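Local coordinates for protein haloacid dehalogenase-like hydrolase (Bacteroides thetaiotaomicron, PDB 2RBK) that probably hydrolyses phosphate esters as a magnesium-dependent phosphatase of the haloacid dehalogenase superfamily, at residues K3-D8 / L37-A42; D186-G191 / I216-H221; E205-G210 / A222-A227. All blocks are in the same frame, centred on the assembly; numbering follows the deposited sequence. Where two conformers were deposited one is given.

Contact 1 (K3-D8 / L37-A42). With MG (magnesium ion), chain B; VN4 (oxido(dioxo)vanadium), chain C.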
loop_
_atom_site.group_PDB
_atom_site.type_symbol
_atom_site.label_atom_id
_atom_site.label_comp_id
_atom_site.label_asym_id
_atom_site.label_seq_id
_atom_site.Cartn_x
_atom_site.Cartn_y
_atom_site.Cartn_z
ATOM N N LYS A 3 13.528 -12.898 -9.123
ATOM C CA LYS A 3 13.229 -12.213 -10.374
ATOM C C LYS A 3 12.382 -10.966 -10.160
ATOM O O LYS A 3 12.418 -10.087 -11.021
ATOM C CB LYS A 3 12.541 -13.128 -11.359
ATOM C CG LYS A 3 13.437 -14.259 -11.855
ATOM C CD LYS A 3 12.835 -15.079 -13.006
ATOM C CE LYS A 3 13.866 -15.752 -13.909
ATOM N NZ LYS A 3 13.228 -16.515 -15.033
ATOM N N ALA A 4 11.613 -10.875 -9.100
ATOM C CA ALA A 4 10.647 -9.796 -8.896
ATOM C C ALA A 4 10.753 -9.292 -7.457
ATOM O O ALA A 4 10.709 -10.103 -6.527
ATOM C CB ALA A 4 9.245 -10.255 -9.181
ATOM N N LEU A 5 10.895 -7.997 -7.312
ATOM C CA LEU A 5 10.942 -7.299 -6.014
ATOM C C LEU A 5 9.663 -6.505 -5.848
ATOM O O LEU A 5 9.249 -5.791 -6.775
ATOM C CB LEU A 5 12.104 -6.335 -5.986
ATOM C CG LEU A 5 13.501 -6.898 -6.353
ATOM C CD1 LEU A 5 14.529 -5.807 -6.257
ATOM C CD2 LEU A 5 13.856 -8.097 -5.483
ATOM N N PHE A 6 9.045 -6.577 -4.673
ATOM C CA PHE A 6 7.836 -5.871 -4.359
ATOM C C PHE A 6 8.063 -4.978 -3.145
ATOM O O PHE A 6 8.325 -5.494 -2.066
ATOM C CB PHE A 6 6.687 -6.845 -4.045
ATOM C CG PHE A 6 6.348 -7.677 -5.255
ATOM C CD1 PHE A 6 6.934 -8.904 -5.527
ATOM C CD2 PHE A 6 5.406 -7.189 -6.172
ATOM C CE1 PHE A 6 6.618 -9.608 -6.660
ATOM C CE2 PHE A 6 5.091 -7.895 -7.320
ATOM C CZ PHE A 6 5.689 -9.119 -7.542
ATOM N N PHE A 7 7.968 -3.674 -3.352
ATOM C CA PHE A 7 8.266 -2.691 -2.302
ATOM C C PHE A 7 7.005 -1.946 -1.876
ATOM O O PHE A 7 6.383 -1.249 -2.677
ATOM C CB PHE A 7 9.243 -1.656 -2.789
ATOM C CG PHE A 7 10.610 -2.186 -3.099
ATOM C CD1 PHE A 7 10.989 -2.509 -4.378
ATOM C CD2 PHE A 7 11.546 -2.387 -2.075
ATOM C CE1 PHE A 7 12.258 -2.989 -4.660
ATOM C CE2 PHE A 7 12.802 -2.882 -2.366
ATOM C CZ PHE A 7 13.167 -3.180 -3.654
ATOM N N ASP A 8 6.698 -2.021 -0.568
ATOM C CA ASP A 8 5.848 -1.007 0.026
ATOM C C ASP A 8 6.502 0.355 -0.116
ATOM O O ASP A 8 7.715 0.470 -0.251
ATOM C CB ASP A 8 5.656 -1.351 1.495
ATOM C CG ASP A 8 4.862 -0.372 2.269
ATOM O OD1 ASP A 8 5.335 0.049 3.352
ATOM O OD2 ASP A 8 3.740 -0.011 1.812
ATOM N N LEU A 37 16.372 -7.441 -12.430
ATOM C CA LEU A 37 15.267 -7.577 -11.526
ATOM C C LEU A 37 14.101 -6.741 -12.022
ATOM O O LEU A 37 14.305 -5.615 -12.478
ATOM C CB LEU A 37 15.594 -7.139 -10.099
ATOM C CG LEU A 37 16.380 -8.066 -9.209
ATOM C CD1 LEU A 37 15.536 -9.338 -8.908
ATOM C CD2 LEU A 37 17.757 -8.416 -9.741
ATOM N N LYS A 38 12.890 -7.261 -11.899
ATOM C CA LYS A 38 11.698 -6.465 -12.078
ATOM C C LYS A 38 11.363 -5.845 -10.709
ATOM O O LYS A 38 11.389 -6.517 -9.690
ATOM C CB LYS A 38 10.540 -7.275 -12.618
ATOM C CG LYS A 38 10.814 -7.944 -13.928
ATOM C CD LYS A 38 11.387 -7.139 -15.019
ATOM C CE LYS A 38 11.401 -7.928 -16.313
ATOM N NZ LYS A 38 12.106 -7.224 -17.346
ATOM N N ILE A 39 11.044 -4.544 -10.733
ATOM C CA ILE A 39 10.844 -3.766 -9.531
ATOM C C ILE A 39 9.422 -3.226 -9.496
ATOM O O ILE A 39 8.997 -2.501 -10.424
ATOM C CB ILE A 39 11.848 -2.600 -9.485
ATOM C CG1 ILE A 39 13.288 -3.128 -9.409
ATOM C CG2 ILE A 39 11.492 -1.634 -8.364
ATOM C CD1 ILE A 39 14.349 -2.086 -9.542
ATOM N N PHE A 40 8.663 -3.628 -8.502
ATOM C CA PHE A 40 7.250 -3.299 -8.410
ATOM C C PHE A 40 6.983 -2.579 -7.123
ATOM O O PHE A 40 7.545 -2.846 -6.050
ATOM C CB PHE A 40 6.420 -4.578 -8.431
ATOM C CG PHE A 40 6.648 -5.369 -9.699
ATOM C CD1 PHE A 40 7.375 -6.542 -9.696
ATOM C CD2 PHE A 40 6.158 -4.863 -10.895
ATOM C CE1 PHE A 40 7.572 -7.216 -10.917
ATOM C CE2 PHE A 40 6.365 -5.532 -12.100
ATOM C CZ PHE A 40 7.106 -6.700 -12.104
ATOM N N ILE A 41 6.049 -1.638 -7.197
ATOM C CA ILE A 41 5.470 -0.963 -6.041
ATOM C C ILE A 41 4.286 -1.733 -5.542
ATOM O O ILE A 41 3.504 -2.229 -6.369
ATOM C CB ILE A 41 5.085 0.474 -6.448
ATOM C CG1 ILE A 41 6.333 1.269 -6.881
ATOM C CG2 ILE A 41 4.297 1.187 -5.362
ATOM C CD1 ILE A 41 7.381 1.394 -5.812
ATOM N N ALA A 42 4.137 -1.877 -4.226
ATOM C CA ALA A 42 2.990 -2.568 -3.630
ATOM C C ALA A 42 2.545 -1.706 -2.467
ATOM O O ALA A 42 3.109 -1.784 -1.372
ATOM C CB ALA A 42 3.327 -3.985 -3.247
HETATM MG MG MG B . 4.391 0.963 4.935
HETATM V V VN4 C . 2.419 1.501 2.043
HETATM O O1 VN4 C . 3.045 2.319 0.737
HETATM O O2 VN4 C . 3.015 1.816 3.669
HETATM O O3 VN4 C . 0.745 0.747 2.094
HETATM O O HOH W 1 3.134 -0.698 5.153
HETATM O O HOH W 2 3.771 1.916 6.678
HETATM O O HOH W 3 1.162 3.213 2.025
#

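Contact 2 (D186-G191 / I216-H221). With VN4 (oxido(dioxo)vanadium), chain C.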
loop_
_atom_site.group_PDB
_atom_site.type_symbol
_atom_site.label_atom_id
_atom_site.label_comp_id
_atom_site.label_asym_id
_atom_site.label_seq_id
_atom_site.Cartn_x
_atom_site.Cartn_y
_atom_site.Cartn_z
ATOM N N ASP A 186 -8.653 -8.891 -1.807
ATOM C CA ASP A 186 -7.749 -7.883 -2.332
ATOM C C ASP A 186 -6.828 -7.366 -1.266
ATOM O O ASP A 186 -7.149 -6.467 -0.501
ATOM C CB ASP A 186 -8.556 -6.770 -2.986
ATOM C CG ASP A 186 -9.295 -7.343 -4.204
ATOM O OD1 ASP A 186 -8.763 -8.259 -4.861
ATOM O OD2 ASP A 186 -10.438 -6.899 -4.401
ATOM N N THR A 187 -5.651 -7.985 -1.194
ATOM C CA THR A 187 -4.522 -7.586 -0.384
ATOM C C THR A 187 -3.283 -7.538 -1.261
ATOM O O THR A 187 -3.338 -7.961 -2.433
ATOM C CB THR A 187 -4.217 -8.522 0.826
ATOM O OG1 THR A 187 -3.647 -9.690 0.341
ATOM C CG2 THR A 187 -5.504 -8.854 1.579
ATOM N N LYS A 188 -2.175 -7.082 -0.727
ATOM C CA LYS A 188 -0.979 -7.042 -1.582
ATOM C C LYS A 188 -0.575 -8.409 -2.109
ATOM O O LYS A 188 0.090 -8.479 -3.153
ATOM C CB LYS A 188 0.145 -6.341 -0.846
ATOM C CG LYS A 188 -0.089 -4.872 -0.585
ATOM C CD LYS A 188 0.992 -4.241 0.213
ATOM C CE LYS A 188 0.626 -2.808 0.624
ATOM N NZ LYS A 188 1.772 -2.064 1.223
ATOM N N GLN A 189 -0.902 -9.472 -1.401
ATOM C CA GLN A 189 -0.650 -10.837 -1.908
ATOM C C GLN A 189 -1.311 -11.074 -3.245
ATOM O O GLN A 189 -0.736 -11.696 -4.158
ATOM C CB GLN A 189 -1.122 -11.897 -0.894
ATOM C CG GLN A 189 -1.508 -13.261 -1.323
ATOM C CD GLN A 189 -1.779 -14.218 -0.204
ATOM O OE1 GLN A 189 -1.727 -13.825 0.969
ATOM N NE2 GLN A 189 -2.010 -15.507 -0.510
ATOM N N LYS A 190 -2.590 -10.647 -3.389
ATOM C CA LYS A 190 -3.295 -10.719 -4.682
ATOM C C LYS A 190 -2.546 -9.945 -5.723
ATOM O O LYS A 190 -2.416 -10.363 -6.882
ATOM C CB LYS A 190 -4.723 -10.153 -4.516
ATOM C CG LYS A 190 -5.523 -9.947 -5.802
ATOM C CD LYS A 190 -5.770 -11.181 -6.564
ATOM C CE LYS A 190 -6.914 -10.971 -7.586
ATOM N NZ LYS A 190 -7.135 -12.167 -8.457
ATOM N N GLY A 191 -2.043 -8.752 -5.351
ATOM C CA GLY A 191 -1.277 -7.956 -6.281
ATOM C C GLY A 191 -0.039 -8.701 -6.797
ATOM O O GLY A 191 0.232 -8.671 -7.995
ATOM N N ILE A 216 1.801 -7.768 5.845
ATOM C CA ILE A 216 2.007 -9.116 6.378
ATOM C C ILE A 216 1.657 -10.182 5.355
ATOM O O ILE A 216 2.399 -11.154 5.210
ATOM C CB ILE A 216 1.233 -9.261 7.719
ATOM C CG1 ILE A 216 1.980 -8.501 8.803
ATOM C CG2 ILE A 216 0.995 -10.710 8.085
ATOM C CD1 ILE A 216 1.220 -8.384 10.140
ATOM N N SER A 217 0.526 -10.023 4.640
ATOM C CA SER A 217 0.176 -11.101 3.703
ATOM C C SER A 217 1.229 -11.208 2.613
ATOM O O SER A 217 1.561 -12.350 2.211
ATOM C CB SER A 217 -1.209 -10.975 3.155
ATOM O OG SER A 217 -1.376 -9.827 2.369
ATOM N N MET A 218 1.776 -10.122 2.100
ATOM C CA MET A 218 2.820 -10.257 1.067
ATOM C C MET A 218 4.168 -10.688 1.625
ATOM O O MET A 218 4.943 -11.297 0.862
ATOM C CB MET A 218 2.965 -9.012 0.182
ATOM C CG MET A 218 3.616 -7.797 0.786
ATOM S SD MET A 218 4.047 -6.643 -0.528
ATOM C CE MET A 218 4.880 -5.366 0.422
ATOM N N LEU A 219 4.477 -10.392 2.876
ATOM C CA LEU A 219 5.702 -10.872 3.528
ATOM C C LEU A 219 5.648 -12.408 3.648
ATOM O O LEU A 219 6.664 -13.067 3.475
ATOM C CB LEU A 219 5.899 -10.215 4.872
ATOM C CG LEU A 219 6.285 -8.740 4.796
ATOM C CD1 LEU A 219 6.207 -8.030 6.140
ATOM C CD2 LEU A 219 7.668 -8.544 4.230
ATOM N N ARG A 220 4.474 -12.939 3.983
ATOM C CA ARG A 220 4.300 -14.378 4.103
ATOM C C ARG A 220 4.248 -15.035 2.732
ATOM O O ARG A 220 4.719 -16.156 2.554
ATOM C CB ARG A 220 3.059 -14.680 4.952
ATOM C CG ARG A 220 3.230 -14.346 6.417
ATOM C CD ARG A 220 2.159 -14.946 7.321
ATOM N NE ARG A 220 2.356 -14.554 8.715
ATOM C CZ ARG A 220 3.220 -14.992 9.609
ATOM N NH1 ARG A 220 4.068 -15.961 9.221
ATOM N NH2 ARG A 220 3.266 -14.513 10.848
ATOM N N HIS A 221 3.625 -14.384 1.736
ATOM C CA HIS A 221 3.346 -14.994 0.452
ATOM C C HIS A 221 4.520 -15.018 -0.476
ATOM O O HIS A 221 4.729 -16.017 -1.220
ATOM C CB HIS A 221 2.172 -14.263 -0.186
ATOM C CG HIS A 221 1.647 -14.880 -1.462
ATOM N ND1 HIS A 221 1.144 -16.162 -1.481
ATOM C CD2 HIS A 221 1.501 -14.309 -2.705
ATOM C CE1 HIS A 221 0.728 -16.360 -2.743
ATOM N NE2 HIS A 221 0.913 -15.288 -3.465
HETATM V V VN4 C . 2.419 1.501 2.043
HETATM O O1 VN4 C . 3.045 2.319 0.737
HETATM O O2 VN4 C . 3.015 1.816 3.669
HETATM O O3 VN4 C . 0.745 0.747 2.094
HETATM O O HOH W 4 -0.045 -14.611 2.840
HETATM O O HOH W 3 1.162 3.213 2.025
#

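Contact 3 (E205-G210 / A222-A227)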
loop_
_atom_site.group_PDB
_atom_site.type_symbol
_atom_site.label_atom_id
_atom_site.label_comp_id
_atom_site.label_asym_id
_atom_site.label_seq_id
_atom_site.Cartn_x
_atom_site.Cartn_y
_atom_site.Cartn_z
ATOM N N GLU A 205 10.162 -17.092 -7.031
ATOM C CA GLU A 205 11.139 -16.128 -7.527
ATOM C C GLU A 205 10.840 -14.713 -7.064
ATOM O O GLU A 205 11.305 -13.737 -7.663
ATOM C CB GLU A 205 11.180 -16.212 -9.054
ATOM C CG GLU A 205 11.567 -17.556 -9.626
ATOM C CD GLU A 205 11.318 -17.717 -11.132
ATOM O OE1 GLU A 205 12.145 -18.422 -11.767
ATOM O OE2 GLU A 205 10.320 -17.191 -11.759
ATOM N N THR A 206 10.032 -14.546 -6.002
ATOM C CA THR A 206 9.606 -13.236 -5.529
ATOM C C THR A 206 10.250 -12.861 -4.198
ATOM O O THR A 206 10.536 -13.728 -3.359
ATOM C CB THR A 206 8.082 -13.180 -5.371
ATOM O OG1 THR A 206 7.620 -14.123 -4.405
ATOM C CG2 THR A 206 7.397 -13.430 -6.711
ATOM N N MET A 207 10.388 -11.565 -3.973
ATOM C CA MET A 207 10.850 -11.011 -2.714
ATOM C C MET A 207 10.019 -9.771 -2.422
ATOM O O MET A 207 9.842 -8.923 -3.311
ATOM C CB MET A 207 12.328 -10.645 -2.806
ATOM C CG MET A 207 12.945 -10.122 -1.499
ATOM S SD MET A 207 14.709 -9.794 -1.631
ATOM C CE MET A 207 15.336 -11.475 -1.652
ATOM N N SER A 208 9.553 -9.631 -1.193
ATOM C CA SER A 208 8.755 -8.470 -0.792
ATOM C C SER A 208 9.431 -7.764 0.387
ATOM O O SER A 208 10.202 -8.368 1.149
ATOM C CB SER A 208 7.338 -8.893 -0.437
ATOM O OG SER A 208 7.358 -9.767 0.667
ATOM N N PHE A 209 9.121 -6.470 0.528
ATOM C CA PHE A 209 9.687 -5.577 1.506
ATOM C C PHE A 209 8.579 -4.750 2.123
ATOM O O PHE A 209 7.832 -4.108 1.376
ATOM C CB PHE A 209 10.713 -4.634 0.881
ATOM C CG PHE A 209 11.871 -5.295 0.165
ATOM C CD1 PHE A 209 11.710 -5.839 -1.100
ATOM C CD2 PHE A 209 13.129 -5.344 0.734
ATOM C CE1 PHE A 209 12.762 -6.399 -1.773
ATOM C CE2 PHE A 209 14.192 -5.931 0.062
ATOM C CZ PHE A 209 14.023 -6.454 -1.203
ATOM N N GLY A 210 8.509 -4.703 3.456
ATOM C CA GLY A 210 7.455 -3.912 4.089
ATOM C C GLY A 210 7.751 -3.603 5.517
ATOM O O GLY A 210 8.666 -4.140 6.152
ATOM N N ALA A 222 5.299 -13.948 -0.534
ATOM C CA ALA A 222 6.497 -13.935 -1.350
ATOM C C ALA A 222 7.458 -15.027 -0.896
ATOM O O ALA A 222 7.432 -15.472 0.252
ATOM C CB ALA A 222 7.173 -12.578 -1.282
ATOM N N ALA A 223 8.341 -15.486 -1.804
ATOM C CA ALA A 223 9.301 -16.494 -1.412
ATOM C C ALA A 223 10.163 -16.025 -0.248
ATOM O O ALA A 223 10.488 -16.812 0.674
ATOM C CB ALA A 223 10.131 -16.968 -2.600
ATOM N N ILE A 224 10.582 -14.776 -0.295
ATOM C CA ILE A 224 11.403 -14.145 0.733
ATOM C C ILE A 224 10.712 -12.855 1.112
ATOM O O ILE A 224 10.528 -11.995 0.226
ATOM C CB ILE A 224 12.830 -13.920 0.291
ATOM C CG1 ILE A 224 13.530 -15.238 -0.094
ATOM C CG2 ILE A 224 13.597 -13.159 1.382
ATOM C CD1 ILE A 224 14.836 -15.062 -0.824
ATOM N N GLY A 225 10.376 -12.686 2.367
ATOM C CA GLY A 225 9.805 -11.441 2.887
ATOM C C GLY A 225 10.804 -10.721 3.794
ATOM O O GLY A 225 11.394 -11.382 4.678
ATOM N N VAL A 226 10.996 -9.458 3.562
ATOM C CA VAL A 226 11.898 -8.629 4.315
ATOM C C VAL A 226 11.118 -7.552 5.077
ATOM O O VAL A 226 10.419 -6.750 4.467
ATOM C CB VAL A 226 12.919 -7.936 3.363
ATOM C CG1 VAL A 226 13.779 -6.954 4.155
ATOM C CG2 VAL A 226 13.727 -8.972 2.635
ATOM N N ALA A 227 11.294 -7.524 6.400
ATOM C CA ALA A 227 10.702 -6.472 7.247
ATOM C C ALA A 227 11.720 -5.427 7.570
ATOM O O ALA A 227 12.877 -5.704 7.864
ATOM C CB ALA A 227 10.186 -7.055 8.571
#

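Contact 1 (K3-D8 / L37-A42)
Leu5 and Phe7 each use both backbone N and O to bond with the neighbouring strand, the bonding pattern of a parallel pair; 4-7 and 38-42 are the two strands of a beta-alpha-beta unit linked by helix 23-34. Leu5 N donates to Lys38 O (2.8 Å) and Leu5 O accepts from Phe40 N; Phe7 N donates to Phe40 O and Phe7 O accepts from Ala42 N, while Lys38 N reaches back to Lys3 O. At the catalytic end the donor Ala42 N stands 50° out of the plane of the Phe7 carbonyl, at 2.8 Å from its O.

Aromatic packing fills the face carrying Ala4, Phe6 and Phe40. The Phe6 and Phe40 side chains lie side by side and point the same way, their rings tilted by only 22° but slid apart, with centroids 5.1 Å from each other. Phe40 CD1 sits over the Phe6 ring, 3.6 Å from Phe6 CE2. Small Ala4 leaves room for the Phe40 ring, whose edge meets it in plane. Helix 188-199 adds Ile192, Ile195 and Ile196 to this layer.

Apolar contacts line the face of Leu5, Phe7 and Ile39: Phe7 CE1 touches Ile39 CG2 at 4.0 Å, and Leu5 CD2 meets Leu37 CD1. Leu29 of helix 23-34 packs on Phe7 and Ile39.

Metal chemistry begins where the strand ends. Asp8 CG is anti to the backbone N (chi1 177°), beyond the paired strands. Its OD1 binds magnesium at 2.1 Å and is hydrogen-bonded to Thr12 OG1; Asp10 O and Asp211 complete the protein ligands. Asp8 OD2 binds vanadium at 2.0 Å, nearly opposite a water 2.1 Å from the vanadium. This trigonal-bipyramidal geometry mimics in-line phosphoryl transfer, consistent with Asp8 acting as the nucleophile, as in HAD phosphatases.

Contact 2 (D186-G191 / I216-H221)
Thr187, Lys188 and Gln189, at the start of helix 188-199, meet Ser217, Met218 and His221 of helix 216-221 in a small, mixed polar and apolar contact between two helices beside the active site. Thr187 is the N-cap: its OG1 accepts a weak bond from Gln189 N (3.3 Å) and shares a hydrogen bond with Ser217 OG (3.0 Å), so two short hydroxyl side chains let the backbones come close. Lys188 plays two roles. Its aliphatic stem crosses the long, unbranched, extended chain of Met218, with Lys188 CB 3.9 Å from Met218 SD, and its own extended chain carries NZ into the pocket, 3.1 Å from O3 of the vanadate. In this Rossmann-like core that amine group is placed to bind an oxygen of the transferring group, as the conserved lysine of HAD phosphatases does; a salt bridge to Asp215 and a hydrogen bond to Ala42 O steady it. Farther from the pocket, Gln189 crosses His221 at about a right angle over one ring face, its CG offset toward the rim and 3.6 Å from the centroid in a CH-pi contact. The amide plane stacks at 20° to the imidazole, which Asp193 holds through His221 NE2. One water donates both to Gln189 OE1 (2.6 Å) and to Ser217 O (2.8 Å).

Contact 3 (E205-G210 / A222-A227)
Phe209 and Val226 lie side by side and point the same way from neighbouring parallel strands, 206-210 and 224-227, which helix 216-221 connects into a beta-alpha-beta unit of the Rossmann-like HAD core. Phe209 CD2 meets Val226 CB, at 3.7 Å, and Val226 CG1, while Phe209 CE2 meets Val226 CG2. A beta-branched valine suits the place, since its two methyls form a broad wall against the phenyl group.

On the same face Met207 and Ile224 cross obliquely. The methionine chain runs extended and then bends at its last torsion (chi3 -74°), which turns CE toward the isoleucine, 3.7 Å from Ile224 CD1. Helix 250-258 closes over this apolar layer, placing Phe258 on Met207 and Ile224 and Ala254 on Val226.

The opposite face, toward helix 216-221, has little bulk. Gly225 has no side chain, and Ser208 OG approaches its CA at 3.7 Å while touching Ala222 CB at 3.4 Å. This buried hydroxyl is satisfied by Met218 O of the connecting helix, a task for which a small polar side chain is well suited. Within the sheet the backbones pair: Ile224 N donates to Thr206 O, Ser208 N to Ile224 O, Val226 N to Ser208 O (2.8 Å) and Gly210 N to Val226 O.

At the start of the strand pair, threonine links side chain to backbone where the chain leaves the helix at Ala222. Thr206 OG1, hydrogen-bonded also to Leu203 O, accepts from Ala223 N at 3.0 Å with an N-H...O angle of 158°.

Overall arrangement
From the N terminus, contact 1 closes first, folding the chain back through helix 23-34 so that strand 38-42 lies beside strand 4-7. The chain then adds strands 64-67, 72-75 and 78-82 to the main sheet and builds the two smaller sheets before 186-191 opens contact 2. Contact 3 opens at 205-210; 216-221 closes contact 2 and 222-227 immediately closes contact 3, so these two cross. Contacts 1 and 3 share one sheet, ordered 38-42, 4-7, 206-210, 224-227, where backbone bonds, and the stacked rings of Phe7 and Phe209, join the central strands. Met218 packs on Ala42 and on the backbone O of Phe209, and Lys188 brings contact 2 to the Asp8 end of contact 1.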